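Local atomic coordinates of uncharacterized peroxidase-related protein (Silicibacter sp., PDB entry 2PFX), a protein that is uncharacterized but, as a peroxidase-related member of the carboxymuconolactone decarboxylase (AhpD-like) family, probably takes part in thiol-dependent peroxide defence. Residues Asp60-Glu65 and Gly166-Thr171; Ser81-Cys86 and Met133-Ala138. All coordinates share one frame; numbering follows the deposited sequence. Where two conformers were deposited one is given.

Contact 1: Asp60-Glu65 and Gly166-Thr171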
# COMPACT_ATOMS: atom_id res chain seq x y z
N ASP A 60 1.35 -14.94 -30.67
CA ASP A 60 1.07 -13.68 -31.36
C ASP A 60 1.78 -12.54 -30.64
O ASP A 60 2.48 -11.75 -31.23
CB ASP A 60 -0.42 -13.39 -31.41
CG ASP A 60 -0.67 -12.03 -32.03
OD1 ASP A 60 -0.54 -11.97 -33.27
OD2 ASP A 60 -0.98 -11.08 -31.30
N LEU A 61 1.59 -12.52 -29.32
CA LEU A 61 2.15 -11.42 -28.55
C LEU A 61 3.67 -11.41 -28.47
O LEU A 61 4.26 -10.34 -28.56
CB LEU A 61 1.57 -11.53 -27.14
CG LEU A 61 0.17 -11.00 -26.90
CD1 LEU A 61 -1.00 -11.84 -27.37
CD2 LEU A 61 0.07 -10.88 -25.38
N MSE A 62 4.25 -12.59 -28.27
CA MSE A 62 5.68 -12.69 -28.04
C MSE A 62 6.50 -12.87 -29.31
O MSE A 62 7.67 -12.44 -29.38
CB MSE A 62 5.96 -13.85 -27.08
CG MSE A 62 5.40 -13.64 -25.69
SE MSE A 62 5.69 -11.90 -24.89
CE MSE A 62 7.47 -12.38 -24.37
N LEU A 63 5.89 -13.53 -30.29
CA LEU A 63 6.67 -13.84 -31.49
C LEU A 63 6.10 -13.28 -32.75
O LEU A 63 6.80 -13.27 -33.76
CB LEU A 63 6.82 -15.38 -31.60
CG LEU A 63 7.56 -15.99 -30.39
CD1 LEU A 63 7.55 -17.52 -30.41
CD2 LEU A 63 9.00 -15.50 -30.30
N GLY A 64 4.86 -12.82 -32.73
CA GLY A 64 4.28 -12.27 -33.93
C GLY A 64 4.81 -10.89 -34.27
O GLY A 64 5.63 -10.30 -33.55
N GLU A 65 4.35 -10.35 -35.40
CA GLU A 65 4.88 -9.07 -35.85
C GLU A 65 4.61 -8.01 -34.79
O GLU A 65 3.52 -7.87 -34.23
CB GLU A 65 4.25 -8.67 -37.18
CG GLU A 65 4.53 -7.32 -37.77
CD GLU A 65 3.79 -6.10 -37.25
OE1 GLU A 65 2.57 -6.20 -37.06
OE2 GLU A 65 4.47 -5.12 -36.87
N GLY A 166 -0.33 -6.74 -20.04
CA GLY A 166 -1.54 -7.37 -19.52
C GLY A 166 -1.44 -8.89 -19.51
O GLY A 166 -1.85 -9.52 -18.53
N PHE A 167 -0.88 -9.45 -20.57
CA PHE A 167 -0.73 -10.91 -20.65
C PHE A 167 0.08 -11.44 -19.47
O PHE A 167 -0.36 -12.43 -18.90
CB PHE A 167 -0.11 -11.31 -21.98
CG PHE A 167 0.00 -12.79 -22.26
CD1 PHE A 167 -1.10 -13.60 -22.47
CD2 PHE A 167 1.27 -13.34 -22.31
CE1 PHE A 167 -0.92 -14.95 -22.71
CE2 PHE A 167 1.48 -14.67 -22.58
CZ PHE A 167 0.37 -15.46 -22.80
N PHE A 168 1.20 -10.82 -19.09
CA PHE A 168 1.96 -11.38 -17.97
C PHE A 168 1.27 -11.10 -16.65
O PHE A 168 1.51 -11.81 -15.67
CB PHE A 168 3.43 -10.89 -17.97
CG PHE A 168 4.06 -11.73 -19.10
CD1 PHE A 168 4.43 -13.04 -18.84
CD2 PHE A 168 4.20 -11.19 -20.36
CE1 PHE A 168 4.95 -13.81 -19.87
CE2 PHE A 168 4.74 -11.96 -21.39
CZ PHE A 168 5.12 -13.26 -21.13
N ASN A 169 0.41 -10.08 -16.62
CA ASN A 169 -0.39 -9.91 -15.41
C ASN A 169 -1.41 -11.06 -15.26
O ASN A 169 -1.92 -11.36 -14.17
CB ASN A 169 -1.10 -8.54 -15.44
CG ASN A 169 -0.18 -7.50 -14.80
OD1 ASN A 169 -0.08 -7.46 -13.58
ND2 ASN A 169 0.51 -6.73 -15.61
N MSE A 170 -1.73 -11.71 -16.38
CA MSE A 170 -2.58 -12.90 -16.35
C MSE A 170 -1.71 -14.10 -15.94
O MSE A 170 -1.99 -14.78 -14.97
CB MSE A 170 -3.28 -13.22 -17.66
CG MSE A 170 -3.90 -14.62 -17.76
SE MSE A 170 -4.82 -14.85 -19.45
CE MSE A 170 -3.17 -15.30 -20.33
N THR A 171 -0.66 -14.31 -16.72
CA THR A 171 0.08 -15.56 -16.53
C THR A 171 0.79 -15.57 -15.20
O THR A 171 0.88 -16.63 -14.56
CB THR A 171 1.06 -15.86 -17.69
OG1 THR A 171 2.15 -14.94 -17.73
CG2 THR A 171 0.35 -15.73 -19.02

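Contact 2: Ser81-Cys86 and Met133-Ala138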
# COMPACT_ATOMS: atom_id res chain seq x y z
N SER A 81 6.75 -9.60 -14.09
CA SER A 81 6.93 -10.72 -13.18
C SER A 81 7.63 -10.38 -11.89
O SER A 81 7.41 -10.96 -10.85
CB SER A 81 7.78 -11.80 -13.86
OG SER A 81 7.22 -12.16 -15.09
N SER A 82 8.58 -9.43 -12.00
CA SER A 82 9.31 -9.02 -10.81
C SER A 82 8.36 -8.31 -9.85
O SER A 82 8.37 -8.52 -8.63
CB SER A 82 10.47 -8.11 -11.21
OG SER A 82 11.20 -7.68 -10.07
N ILE A 83 7.52 -7.43 -10.39
CA ILE A 83 6.60 -6.70 -9.55
C ILE A 83 5.58 -7.64 -8.91
O ILE A 83 5.24 -7.44 -7.74
CB ILE A 83 5.87 -5.59 -10.33
CG1 ILE A 83 6.82 -4.49 -10.82
CG2 ILE A 83 4.74 -5.01 -9.50
CD1 ILE A 83 6.28 -3.71 -11.99
N ASN A 84 5.14 -8.64 -9.66
CA ASN A 84 4.21 -9.61 -9.10
C ASN A 84 4.88 -10.77 -8.37
O ASN A 84 4.16 -11.61 -7.78
CB ASN A 84 3.33 -10.22 -10.20
CG ASN A 84 2.38 -9.19 -10.77
OD1 ASN A 84 1.89 -8.31 -10.06
ND2 ASN A 84 2.12 -9.31 -12.04
N LYS A 85 6.19 -10.81 -8.35
CA LYS A 85 6.97 -11.84 -7.66
C LYS A 85 6.54 -13.25 -8.05
O LYS A 85 6.34 -14.16 -7.24
CB LYS A 85 6.92 -11.61 -6.15
CG LYS A 85 7.34 -10.23 -5.72
CD LYS A 85 8.13 -10.07 -4.44
CE LYS A 85 9.56 -9.59 -4.64
NZ LYS A 85 9.84 -8.20 -4.16
N CYS A 86 6.42 -13.41 -9.37
CA CYS A 86 6.09 -14.68 -9.98
C CYS A 86 7.32 -15.53 -10.27
O CYS A 86 8.03 -15.32 -11.24
CB CYS A 86 5.33 -14.44 -11.29
SG CYS A 86 4.77 -16.07 -11.92
N MSE A 133 1.23 0.16 -15.39
CA MSE A 133 0.09 -0.68 -15.72
C MSE A 133 -0.07 -1.82 -14.72
O MSE A 133 -1.16 -2.23 -14.36
CB MSE A 133 0.30 -1.31 -17.09
CG MSE A 133 -0.05 -0.43 -18.27
SE MSE A 133 0.16 -1.29 -19.94
CE MSE A 133 -1.21 -2.59 -19.69
N THR A 134 1.08 -2.32 -14.27
CA THR A 134 1.07 -3.47 -13.38
C THR A 134 0.60 -3.06 -12.00
O THR A 134 -0.23 -3.74 -11.38
CB THR A 134 2.46 -4.13 -13.38
OG1 THR A 134 2.70 -4.66 -14.70
CG2 THR A 134 2.50 -5.32 -12.42
N ARG A 135 1.08 -1.92 -11.51
CA ARG A 135 0.65 -1.43 -10.20
C ARG A 135 -0.63 -0.63 -10.16
O ARG A 135 -1.37 -0.62 -9.15
CB ARG A 135 1.79 -0.56 -9.65
CG ARG A 135 2.94 -1.40 -9.13
CD ARG A 135 4.29 -0.96 -9.66
NE ARG A 135 4.99 -0.10 -8.73
CZ ARG A 135 6.22 0.38 -8.89
NH1 ARG A 135 6.95 0.10 -9.96
NH2 ARG A 135 6.68 1.15 -7.90
N ALA A 136 -0.96 0.10 -11.22
CA ALA A 136 -2.04 1.08 -11.13
C ALA A 136 -2.55 1.47 -12.49
O ALA A 136 -2.49 2.65 -12.86
CB ALA A 136 -1.53 2.31 -10.40
N SER A 137 -3.04 0.46 -13.21
CA SER A 137 -3.51 0.75 -14.55
C SER A 137 -4.59 1.82 -14.61
O SER A 137 -4.69 2.55 -15.60
CB SER A 137 -3.99 -0.55 -15.22
OG SER A 137 -5.04 -1.19 -14.53
N ALA A 138 -5.40 1.94 -13.55
CA ALA A 138 -6.50 2.90 -13.56
C ALA A 138 -6.00 4.34 -13.60
O ALA A 138 -6.73 5.26 -13.97
CB ALA A 138 -7.40 2.72 -12.35
O HOH W 1 0.09 -6.42 -10.25

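Contact 1: Asp60-Glu65 and Gly166-Thr171
Leu61 and Met62, near the end of helix 48-63, meet Phe167 and Phe168 of helix 155-178, a small example of two consecutive side chains on one helix matched to two on another. The CD2 branch of Leu61 reaches CB of Phe167 at 3.4 Å and sits 3.7 Å from its CG, packing where the ring joins its chain. Leu61 was deposited in two conformers, so this touch belongs to one of them and is doubtful for the other. Met62, a selenomethionine in the crystal, is bent at chi2 (-46°) and again at chi3 (-81°), which brings its selenium to the rim of Phe168. Met62 SE lies 3.6 Å from Phe168 CE2 and 4.9 Å from the centroid of that ring, in the ring plane: a Met-aromatic contact made at the edge. CD2 of Phe167 stands 3.8 Å above one face of Phe168, offset toward the rim, while the rings of His93 and Phe168 meet edge-to-face. Were Phe168 cut back to alanine, the SE of Met62 and the ring of His93 would probably lose their aromatic partner, and a gap would open beside Phe167. Farther along, the carbonyls of Leu61 and Gly64 are both hydrogen-bonded to Arg73, and a salt bridge from Glu65 to Arg156 ties down the following loop, away from the contact. No hydrogen bond crosses between the two segments. Their hold on each other is therefore apolar, resting chiefly on the Met-aromatic edge contact, where a methionine sulfur would normally sit, with the leucine methyl secondary.

Contact 2: Ser81-Cys86 and Met133-Ala138
Ile83 and Thr134 meet tip to tip, methyl against methyl, where the end of helix 70-84 comes beside helix 121-136. Their CG2 atoms are 3.7 Å apart, and CD1 of Ile83 rests 4.1 Å from CB of Thr134. The threonine methyl lies anti to its own nitrogen (OG1 chi1 -65°), which puts OG1 beside the backbone N, where it bonds to Ala130 O of its own helix. Arg135 adds the outer part of the contact: its side chain crosses that of Ile83 at about a right angle, with Arg135 CG 4.1 Å from Ile83 CG2, and its polar end is paired with Glu139 of the fifth subunit. Asn84 touches the same threonine methyl with OD1, while its ND2 is hydrogen-bonded to Asn172. A water lies 2.6 Å from Asn84 OD1 and 2.9 Å from Thr134 O, but it has more acceptors nearby than protons, so a full bridge is uncertain. Just beyond, helix 70-84 closes in a Schellman motif at Lys85, and Cys86 serves as N-cap of helix 87-101. With Cys89 and His93 following, this turn matches the CXXC and histidine signature of AhpD-like proteins, in which the redox pair stands at a helix start.

Contact 2 is nested within the chain loop that contact 1 closes, and the two centres are 15 Å apart. Asn169, from the second segment of contact 1, joins them: its ND2 lies 3.1 Å from Thr134 OG1 and its OD1 3.3 Å from Asn84 ND2, both probable hydrogen bonds, so one amide spans both sides of contact 2. Helix 155-178 thus packs its aromatic side toward helix 48-63 and turns a polar one to contact 2. The presumed redox motif touches both: His93 packs on Phe168, and Cys86 follows Asn84 by two residues. Both contacts also touch the second subunit, whose Arg173 hydrogen-bonds to the carbonyls of Met133 and Thr134 and packs on Asn169.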